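Bifunctional GH43-CE protein (Bacteroides eggerthii, PDB 6MLY) probably removes sugars from xylan through a family 43 glycoside hydrolase (xylosidase-type) domain and carries a second, carbohydrate esterase domain on the same chain. Local coordinates at residues A[32-38]-A[96-102]; A[141-145]-A[155-159]; A[210-215]-A[226-232]. All coordinates share one frame; numbering follows the deposited sequence.

Contact 1. Residues A[32-38]-A[96-102]; sequences DMSMLRV and WASCLRY. With EDO (1,2-ethanediol), chain F.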
loop_
_atom_site.group_PDB
_atom_site.type_symbol
_atom_site.label_atom_id
_atom_site.label_comp_id
_atom_site.label_asym_id
_atom_site.label_seq_id
_atom_site.Cartn_x
_atom_site.Cartn_y
_atom_site.Cartn_z
ATOM N N ASP A 32 5.532 9.951 20.134
ATOM C CA ASP A 32 6.296 10.513 21.249
ATOM C C ASP A 32 6.006 12.012 21.361
ATOM O O ASP A 32 6.895 12.848 21.176
ATOM C CB ASP A 32 7.792 10.248 21.089
ATOM C CG ASP A 32 8.151 8.778 20.970
ATOM O OD1 ASP A 32 7.222 7.939 20.927
ATOM O OD2 ASP A 32 9.361 8.483 20.913
ATOM N N MET A 33 4.742 12.325 21.655
ATOM C CA MET A 33 4.289 13.689 21.820
ATOM C C MET A 33 4.780 14.225 23.171
ATOM O O MET A 33 4.790 13.513 24.176
ATOM C CB MET A 33 2.761 13.773 21.776
ATOM C CG MET A 33 2.184 13.572 20.393
ATOM S SD MET A 33 0.375 13.683 20.374
ATOM C CE MET A 33 -0.064 12.167 21.223
ATOM N N SER A 34 5.212 15.486 23.152
ATOM C CA SER A 34 5.386 16.303 24.328
ATOM C C SER A 34 4.572 17.582 24.111
ATOM O O SER A 34 4.913 18.394 23.257
ATOM C CB SER A 34 6.846 16.587 24.578
ATOM O OG SER A 34 7.053 17.198 25.844
ATOM N N MET A 35 3.484 17.722 24.877
ATOM C CA MET A 35 2.482 18.767 24.677
ATOM C C MET A 35 2.512 19.764 25.848
ATOM O O MET A 35 2.856 19.424 26.991
ATOM C CB MET A 35 1.086 18.144 24.572
ATOM C CG MET A 35 0.046 19.037 23.915
ATOM S SD MET A 35 -1.515 18.157 23.628
ATOM C CE MET A 35 -1.049 17.165 22.211
ATOM N N LEU A 36 2.156 21.013 25.546
ATOM C CA LEU A 36 1.902 21.996 26.574
ATOM C C LEU A 36 0.960 23.073 26.031
ATOM O O LEU A 36 0.727 23.169 24.811
ATOM C CB LEU A 36 3.220 22.593 27.092
ATOM C CG LEU A 36 4.132 23.275 26.072
ATOM C CD1 LEU A 36 3.576 24.618 25.623
ATOM C CD2 LEU A 36 5.521 23.466 26.652
ATOM N N ARG A 37 0.418 23.847 26.978
ATOM C CA ARG A 37 -0.444 24.979 26.731
ATOM C C ARG A 37 0.296 26.248 27.157
ATOM O O ARG A 37 1.110 26.209 28.063
ATOM C CB ARG A 37 -1.746 24.824 27.519
ATOM C CG ARG A 37 -2.745 25.950 27.300
ATOM C CD ARG A 37 -4.137 25.584 27.780
ATOM N NE ARG A 37 -4.221 25.564 29.228
ATOM C CZ ARG A 37 -4.230 26.657 29.982
ATOM N NH1 ARG A 37 -4.236 27.846 29.403
ATOM N NH2 ARG A 37 -4.218 26.562 31.300
ATOM N N VAL A 38 0.014 27.355 26.471
ATOM C CA VAL A 38 0.493 28.669 26.860
ATOM C C VAL A 38 -0.595 29.674 26.471
ATOM O O VAL A 38 -0.624 30.171 25.347
ATOM C CB VAL A 38 1.847 29.027 26.208
ATOM C CG1 VAL A 38 2.435 30.298 26.811
ATOM C CG2 VAL A 38 2.855 27.890 26.281
ATOM N N TRP A 96 14.944 10.939 18.967
ATOM C CA TRP A 96 13.863 10.175 19.593
ATOM C C TRP A 96 12.979 11.100 20.453
ATOM O O TRP A 96 12.920 12.317 20.205
ATOM C CB TRP A 96 14.480 8.996 20.367
ATOM C CG TRP A 96 14.568 7.745 19.546
ATOM C CD1 TRP A 96 14.567 7.672 18.186
ATOM C CD2 TRP A 96 14.662 6.388 20.019
ATOM N NE1 TRP A 96 14.637 6.369 17.784
ATOM C CE2 TRP A 96 14.703 5.558 18.881
ATOM C CE3 TRP A 96 14.715 5.791 21.285
ATOM C CZ2 TRP A 96 14.798 4.169 18.967
ATOM C CZ3 TRP A 96 14.804 4.418 21.370
ATOM C CH2 TRP A 96 14.847 3.620 20.226
ATOM N N ALA A 97 12.249 10.510 21.415
ATOM C CA ALA A 97 11.300 11.213 22.284
ATOM C C ALA A 97 11.924 12.503 22.823
ATOM O O ALA A 97 13.038 12.499 23.340
ATOM C CB ALA A 97 10.863 10.316 23.415
ATOM N N SER A 98 11.175 13.600 22.679
ATOM C CA SER A 98 11.596 14.924 23.060
ATOM C C SER A 98 10.778 15.370 24.272
ATOM O O SER A 98 9.779 14.745 24.620
ATOM C CB SER A 98 11.460 15.896 21.908
ATOM O OG SER A 98 10.108 16.031 21.495
ATOM N N CYS A 99 11.235 16.460 24.893
ATOM C CA CYS A 99 10.610 17.065 26.053
ATOM C C CYS A 99 10.389 18.550 25.747
ATOM O O CYS A 99 11.350 19.257 25.441
ATOM C CB CYS A 99 11.499 16.878 27.277
ATOM S SG CYS A 99 10.693 17.292 28.843
ATOM N N LEU A 100 9.126 18.998 25.790
ATOM C CA LEU A 100 8.764 20.389 25.478
ATOM C C LEU A 100 8.202 21.074 26.733
ATOM O O LEU A 100 7.227 20.594 27.312
ATOM C CB LEU A 100 7.742 20.398 24.336
ATOM C CG LEU A 100 7.156 21.765 23.981
ATOM C CD1 LEU A 100 8.241 22.730 23.527
ATOM C CD2 LEU A 100 6.076 21.632 22.917
ATOM N N ARG A 101 8.814 22.205 27.111
ATOM C CA ARG A 101 8.429 22.993 28.306
ATOM C C ARG A 101 8.390 24.486 27.966
ATOM O O ARG A 101 8.988 24.921 26.977
ATOM C CB ARG A 101 9.418 22.810 29.459
ATOM C CG ARG A 101 9.570 21.379 29.945
ATOM C CD ARG A 101 8.281 20.820 30.521
ATOM N NE ARG A 101 8.551 19.569 31.244
ATOM C CZ ARG A 101 7.581 18.645 31.630
ATOM N NH1 ARG A 101 6.266 18.789 31.361
ATOM N NH2 ARG A 101 7.948 17.748 32.502
ATOM N N TYR A 102 7.690 25.247 28.816
ATOM C CA TYR A 102 7.655 26.708 28.782
ATOM C C TYR A 102 7.765 27.242 30.204
ATOM O O TYR A 102 6.904 26.956 31.027
ATOM C CB TYR A 102 6.342 27.225 28.200
ATOM C CG TYR A 102 6.129 28.715 28.312
ATOM C CD1 TYR A 102 5.387 29.264 29.349
ATOM C CD2 TYR A 102 6.637 29.575 27.355
ATOM C CE1 TYR A 102 5.166 30.630 29.433
ATOM C CE2 TYR A 102 6.431 30.943 27.426
ATOM C CZ TYR A 102 5.693 31.472 28.468
ATOM O OH TYR A 102 5.490 32.817 28.517
HETATM C C1 EDO F . 9.952 5.024 20.575
HETATM O O1 EDO F . 8.963 5.963 20.135
HETATM C C2 EDO F . 11.326 5.570 20.216
HETATM O O2 EDO F . 11.495 6.856 20.830
#
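D32 meets A97 at the loop end of the contact, where its OD2 lies 3.4 Å from A97 CB. The same oxygen accepts a hydrogen bond from O2 of a 1,2-ethanediol (OD2 to O2, 2.7 Å), probably from the crystallisation liquor, which also bonds to R275 and sets its C2 over the centre of the W96 ring. S34 makes the one hydrogen bond between the segments. Its OG, anti to the backbone N (chi1 -170°), faces the other strand and accepts the bond from L100 N at 2.7 Å, with 159° at the hydrogen. Two residues on, L36 crosses L100 at about a right angle, its CD2 3.6 Å from L100 CG and 4.1 Å from Y102 CB. V38 completes the row with a CH-pi contact: CG1 sits over the middle of the Y102 ring, 3.8 Å from its centroid. The axes of strands 34-38 and 99-102 approach to 6.0 Å at 14°, with no backbone-to-backbone bond; side chains of 34-38 meet both backbone and side chains of 99-102. Each edges its own four-stranded antiparallel sheet, 34-38 pairing with 41-45 and 99-103 with 106-113, consistent with neighbouring blades of the five-bladed beta-propeller of family 43.

Contact 2. Residues A[141-145]-A[155-159]; sequences YHDHS and YMIYG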
loop_
_atom_site.group_PDB
_atom_site.type_symbol
_atom_site.label_atom_id
_atom_site.label_comp_id
_atom_site.label_asym_id
_atom_site.label_seq_id
_atom_site.Cartn_x
_atom_site.Cartn_y
_atom_site.Cartn_z
ATOM N N TYR A 141 20.108 10.342 27.522
ATOM C CA TYR A 141 19.210 9.964 28.606
ATOM C C TYR A 141 17.884 9.494 27.988
ATOM O O TYR A 141 17.212 10.240 27.276
ATOM C CB TYR A 141 19.068 11.118 29.601
ATOM C CG TYR A 141 20.349 11.509 30.300
ATOM C CD1 TYR A 141 20.647 11.049 31.577
ATOM C CD2 TYR A 141 21.264 12.354 29.691
ATOM C CE1 TYR A 141 21.820 11.412 32.225
ATOM C CE2 TYR A 141 22.439 12.730 30.327
ATOM C CZ TYR A 141 22.719 12.255 31.596
ATOM O OH TYR A 141 23.885 12.622 32.201
ATOM N N HIS A 142 17.529 8.237 28.267
ATOM C CA HIS A 142 16.463 7.525 27.566
ATOM C C HIS A 142 15.098 8.041 28.043
ATOM O O HIS A 142 14.732 7.854 29.201
ATOM C CB HIS A 142 16.649 6.008 27.755
ATOM C CG HIS A 142 15.754 5.147 26.927
ATOM N ND1 HIS A 142 16.003 4.884 25.592
ATOM C CD2 HIS A 142 14.637 4.456 27.247
ATOM C CE1 HIS A 142 15.067 4.083 25.120
ATOM N NE2 HIS A 142 14.215 3.804 26.117
ATOM N N ASP A 143 14.363 8.684 27.127
ATOM C CA ASP A 143 13.000 9.173 27.356
ATOM C C ASP A 143 12.990 10.081 28.586
ATOM O O ASP A 143 12.153 9.923 29.477
ATOM C CB ASP A 143 12.009 8.027 27.565
ATOM C CG ASP A 143 12.097 6.936 26.520
ATOM O OD1 ASP A 143 13.147 6.847 25.852
ATOM O OD2 ASP A 143 11.117 6.185 26.389
ATOM N N HIS A 144 13.947 11.013 28.621
ATOM C CA HIS A 144 14.111 11.933 29.727
ATOM C C HIS A 144 12.972 12.956 29.712
ATOM O O HIS A 144 12.506 13.361 28.653
ATOM C CB HIS A 144 15.490 12.608 29.666
ATOM C CG HIS A 144 15.690 13.500 28.484
ATOM N ND1 HIS A 144 16.548 13.176 27.448
ATOM C CD2 HIS A 144 15.156 14.700 28.166
ATOM C CE1 HIS A 144 16.531 14.139 26.548
ATOM N NE2 HIS A 144 15.683 15.083 26.962
ATOM N N SER A 145 12.548 13.372 30.906
ATOM C CA SER A 145 11.539 14.407 31.087
ATOM C C SER A 145 12.051 15.433 32.102
ATOM O O SER A 145 11.800 15.293 33.284
ATOM C CB SER A 145 10.225 13.799 31.514
ATOM O OG SER A 145 9.317 14.795 31.965
ATOM N N TYR A 155 15.456 19.504 37.466
ATOM C CA TYR A 155 15.586 18.048 37.585
ATOM C C TYR A 155 15.484 17.406 36.195
ATOM O O TYR A 155 15.278 18.101 35.207
ATOM C CB TYR A 155 14.536 17.515 38.562
ATOM C CG TYR A 155 14.678 18.096 39.943
ATOM C CD1 TYR A 155 15.607 17.587 40.837
ATOM C CD2 TYR A 155 13.929 19.192 40.341
ATOM C CE1 TYR A 155 15.766 18.131 42.100
ATOM C CE2 TYR A 155 14.075 19.746 41.600
ATOM C CZ TYR A 155 14.997 19.213 42.483
ATOM O OH TYR A 155 15.151 19.753 43.728
ATOM N N MET A 156 15.665 16.081 36.155
ATOM C CA MET A 156 15.510 15.258 34.955
ATOM C C MET A 156 15.340 13.796 35.382
ATOM O O MET A 156 16.172 13.273 36.112
ATOM C CB MET A 156 16.732 15.389 34.039
ATOM C CG MET A 156 16.572 14.688 32.694
ATOM S SD MET A 156 17.823 15.160 31.452
ATOM C CE MET A 156 19.337 14.746 32.319
ATOM N N ILE A 157 14.246 13.166 34.933
ATOM C CA ILE A 157 13.946 11.737 35.150
ATOM C C ILE A 157 14.209 11.012 33.825
ATOM O O ILE A 157 14.270 11.683 32.808
ATOM C CB ILE A 157 12.500 11.582 35.668
ATOM C CG1 ILE A 157 12.345 12.262 37.036
ATOM C CG2 ILE A 157 12.060 10.125 35.712
ATOM C CD1 ILE A 157 10.928 12.300 37.566
ATOM N N TYR A 158 14.407 9.680 33.846
ATOM C CA TYR A 158 14.637 8.857 32.610
ATOM C C TYR A 158 14.751 7.356 32.935
ATOM O O TYR A 158 14.899 6.981 34.093
ATOM C CB TYR A 158 15.917 9.303 31.897
ATOM C CG TYR A 158 17.105 9.445 32.814
ATOM C CD1 TYR A 158 17.874 8.345 33.159
ATOM C CD2 TYR A 158 17.445 10.672 33.363
ATOM C CE1 TYR A 158 18.960 8.462 34.011
ATOM C CE2 TYR A 158 18.526 10.805 34.220
ATOM C CZ TYR A 158 19.284 9.695 34.547
ATOM O OH TYR A 158 20.349 9.811 35.394
ATOM N N GLY A 159 14.704 6.513 31.889
ATOM C CA GLY A 159 14.958 5.058 31.989
ATOM C C GLY A 159 13.956 4.227 31.199
ATOM O O GLY A 159 13.767 3.031 31.473
#
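M156 reaches from strand 154-158 across to both H144 and Y141, and its side chain touches them in turn. From CB the chain sets out extended (chi1 -173°), bringing CG to 3.8 Å from H144 CB. SD follows, 4.5 Å from the centroid of the H144 ring and oblique to it. A bend at chi3 (57°) then turns CE over the face of Y141, 3.9 Å from the ring centroid and above its centre: a CH-pi contact whose sulfur, farther off above the same ring, makes it a Met-aromatic pair. The Y141 ring is engaged a second time, by Y158. Here an edge of Y141 is directed at the face of Y158 in a T-shaped pair, with planes at 64° and Y141 CD1 3.4 Å from Y158 CE2. The side chains lie side by side and point the same way.

Two backbone bonds join the loop to strand 154-158 and the glycine after it. G159 N donates to H142 O at 3.0 Å, in the carbonyl plane, and S145 N donates to I157 O at 3.1 Å, tilted well out of it. Within the loop H144 ND1 donates to Y141 O at 3.0 Å, while H144 NE2 bonds to S110 OG, which should restrict the rotation of the imidazole.

D143, predicted to modulate the pKa of the proton donor and to orient it and the substrate, has its OD1 over the face of the H142 ring. Flanked by H142, whose O is bonded, and H144, whose ring nitrogens both are, it probably owes its position to this bonded loop backbone.

Contact 3. Residues A[210-215]-A[226-232]; sequences KYYLFN and VIVHRAD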
loop_
_atom_site.group_PDB
_atom_site.type_symbol
_atom_site.label_atom_id
_atom_site.label_comp_id
_atom_site.label_asym_id
_atom_site.label_seq_id
_atom_site.Cartn_x
_atom_site.Cartn_y
_atom_site.Cartn_z
ATOM N N LYS A 210 0.874 18.245 43.570
ATOM C CA LYS A 210 1.179 16.814 43.575
ATOM C C LYS A 210 1.914 16.481 42.271
ATOM O O LYS A 210 1.585 17.030 41.224
ATOM C CB LYS A 210 -0.097 15.977 43.724
ATOM C CG LYS A 210 -0.667 15.896 45.136
ATOM C CD LYS A 210 -1.090 14.496 45.534
ATOM C CE LYS A 210 -1.513 14.378 46.984
ATOM N NZ LYS A 210 -2.982 14.500 47.137
ATOM N N TYR A 211 2.918 15.602 42.360
ATOM C CA TYR A 211 3.753 15.220 41.224
ATOM C C TYR A 211 3.193 13.943 40.590
ATOM O O TYR A 211 3.087 12.918 41.263
ATOM C CB TYR A 211 5.202 15.002 41.663
ATOM C CG TYR A 211 5.925 16.250 42.106
ATOM C CD1 TYR A 211 5.696 16.811 43.353
ATOM C CD2 TYR A 211 6.848 16.872 41.278
ATOM C CE1 TYR A 211 6.355 17.959 43.760
ATOM C CE2 TYR A 211 7.520 18.017 41.673
ATOM C CZ TYR A 211 7.272 18.563 42.919
ATOM O OH TYR A 211 7.930 19.693 43.308
ATOM N N TYR A 212 2.855 14.026 39.295
ATOM C CA TYR A 212 2.319 12.911 38.513
ATOM C C TYR A 212 3.272 12.595 37.353
ATOM O O TYR A 212 3.383 13.387 36.411
ATOM C CB TYR A 212 0.916 13.250 38.001
ATOM C CG TYR A 212 -0.113 13.455 39.083
ATOM C CD1 TYR A 212 -0.849 12.390 39.576
ATOM C CD2 TYR A 212 -0.350 14.710 39.622
ATOM C CE1 TYR A 212 -1.795 12.565 40.571
ATOM C CE2 TYR A 212 -1.291 14.902 40.622
ATOM C CZ TYR A 212 -2.016 13.824 41.098
ATOM O OH TYR A 212 -2.946 13.986 42.083
ATOM N N LEU A 213 3.951 11.441 37.431
ATOM C CA LEU A 213 4.842 10.954 36.360
ATOM C C LEU A 213 4.125 9.882 35.529
ATOM O O LEU A 213 3.778 8.811 36.039
ATOM C CB LEU A 213 6.127 10.382 36.968
ATOM C CG LEU A 213 7.070 9.700 35.971
ATOM C CD1 LEU A 213 7.581 10.693 34.942
ATOM C CD2 LEU A 213 8.236 9.035 36.683
ATOM N N PHE A 214 3.946 10.170 34.236
ATOM C CA PHE A 214 3.385 9.224 33.279
ATOM C C PHE A 214 4.516 8.399 32.649
ATOM O O PHE A 214 5.629 8.894 32.465
ATOM C CB PHE A 214 2.565 9.974 32.227
ATOM C CG PHE A 214 1.220 10.445 32.715
ATOM C CD1 PHE A 214 1.117 11.514 33.590
ATOM C CD2 PHE A 214 0.057 9.818 32.298
ATOM C CE1 PHE A 214 -0.122 11.943 34.038
ATOM C CE2 PHE A 214 -1.182 10.249 32.747
ATOM C CZ PHE A 214 -1.268 11.307 33.620
ATOM N N ASN A 215 4.210 7.140 32.314
ATOM C CA ASN A 215 5.178 6.201 31.740
ATOM C C ASN A 215 4.527 5.397 30.605
ATOM O O ASN A 215 3.363 5.011 30.687
ATOM C CB ASN A 215 5.752 5.287 32.824
ATOM C CG ASN A 215 6.639 6.029 33.800
ATOM O OD1 ASN A 215 7.694 6.532 33.419
ATOM N ND2 ASN A 215 6.218 6.102 35.053
ATOM N N VAL A 226 -0.777 2.532 30.436
ATOM C CA VAL A 226 -0.359 3.788 31.070
ATOM C C VAL A 226 -0.271 3.548 32.584
ATOM O O VAL A 226 -1.142 2.887 33.155
ATOM C CB VAL A 226 -1.338 4.936 30.746
ATOM C CG1 VAL A 226 -0.826 6.281 31.250
ATOM C CG2 VAL A 226 -1.663 5.009 29.261
ATOM N N ILE A 227 0.770 4.103 33.220
ATOM C CA ILE A 227 1.064 3.841 34.637
ATOM C C ILE A 227 1.601 5.120 35.301
ATOM O O ILE A 227 2.782 5.462 35.195
ATOM C CB ILE A 227 2.022 2.638 34.789
ATOM C CG1 ILE A 227 3.344 2.843 34.041
ATOM C CG2 ILE A 227 1.332 1.343 34.367
ATOM C CD1 ILE A 227 4.205 1.603 33.940
ATOM N N VAL A 228 0.703 5.814 36.007
ATOM C CA VAL A 228 0.996 7.086 36.654
ATOM C C VAL A 228 1.614 6.806 38.030
ATOM O O VAL A 228 1.198 5.867 38.712
ATOM C CB VAL A 228 -0.277 7.948 36.759
ATOM C CG1 VAL A 228 -0.049 9.225 37.555
ATOM C CG2 VAL A 228 -0.836 8.278 35.384
ATOM N N HIS A 229 2.613 7.622 38.400
ATOM C CA HIS A 229 3.234 7.645 39.736
ATOM C C HIS A 229 2.967 8.998 40.407
ATOM O O HIS A 229 3.383 10.035 39.892
ATOM C CB HIS A 229 4.748 7.407 39.653
ATOM C CG HIS A 229 5.135 5.973 39.539
ATOM N ND1 HIS A 229 4.265 5.007 39.060
ATOM C CD2 HIS A 229 6.297 5.340 39.821
ATOM C CE1 HIS A 229 4.870 3.837 39.066
ATOM N NE2 HIS A 229 6.120 4.015 39.524
ATOM N N ARG A 230 2.289 8.964 41.560
ATOM C CA ARG A 230 2.004 10.146 42.364
ATOM C C ARG A 230 3.100 10.290 43.428
ATOM O O ARG A 230 3.723 9.299 43.822
ATOM C CB ARG A 230 0.608 10.025 42.985
ATOM C CG ARG A 230 0.042 11.328 43.533
ATOM C CD ARG A 230 -1.335 11.160 44.157
ATOM N NE ARG A 230 -1.388 10.097 45.152
ATOM C CZ ARG A 230 -0.690 10.071 46.284
ATOM N NH1 ARG A 230 -0.020 11.138 46.683
ATOM N NH2 ARG A 230 -0.663 8.971 47.012
ATOM N N ALA A 231 3.334 11.531 43.872
ATOM C CA ALA A 231 4.299 11.840 44.933
ATOM C C ALA A 231 4.120 13.290 45.408
ATOM O O ALA A 231 3.741 14.164 44.620
ATOM C CB ALA A 231 5.705 11.600 44.439
ATOM N N ASP A 232 4.411 13.527 46.695
ATOM C CA ASP A 232 4.294 14.849 47.337
ATOM C C ASP A 232 5.601 15.640 47.168
ATOM O O ASP A 232 5.567 16.862 47.038
ATOM C CB ASP A 232 3.910 14.717 48.814
ATOM C CG ASP A 232 2.517 14.148 49.049
ATOM O OD1 ASP A 232 1.606 14.465 48.245
ATOM O OD2 ASP A 232 2.354 13.390 50.040
#
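L213 and H229 form the regular hydrogen-bonded pair of this antiparallel beta pairing, the outer part of a three-stranded sheet (203-207, 210-214, 229-231) that fits one blade of the family 43 propeller. The axes of strand 210-214 and the weakly bonded strand 229-231 come within 4.7 Å at 161°. Among the backbone bonds, L213 N to H229 O and H229 N to L213 O are both 2.9 Å. Farther along, Y211 N to A231 O is 2.8 Å, but the return bond from A231 N to Y211 O is bent and weak.

The apolar contacts centre on V228. Its CG2 lies over the face of F214, 3.5 Å from the ring centroid, while CG1 comes to the edge of Y212, in the ring plane, 3.8 Å from CD1. Y212 also runs alongside R230, its CE1 3.7 Å from R230 CG, and meets W284 edge-to-face. Were Y212 replaced by an alanine, V228 CG1 and the aliphatic part of R230 would probably lose their aromatic partner, and a gap would open beside W284.

Charged groups gather at the opposite end from F214, where K210 NZ and R230 NH1, of like charge, stand 4.5 Å apart; D232 OD1 meets K210 CE rather than NZ and makes no salt bridge. At the other end, N215 OD1 bonds to S202 OG, while N215 ND2 makes a long, weak bond of 3.5 Å to I227 O.

How the contacts relate
The three contacts follow one another along the chain within the family 43 range. Contact 1 and contact 2 have centres about 13 Å apart and touch, W96 CZ3 lying 3.8 Å from H142 CE1. Contact 2 meets contact 3 through I157 CG2 and L213 CD2, at 4.1 Å, with centres about 14 Å apart. Contacts 1 and 3 do not touch: their centres are about 17 Å apart and their nearest atoms about 7 Å. D143 of contact 2 relates all three to the predicted active site: its side chain is about 5 Å from that of A97, about 7 Å from that of N215, and about 5 Å from the bound 1,2-ethanediol. The predicted proton donor, E200, is not modelled.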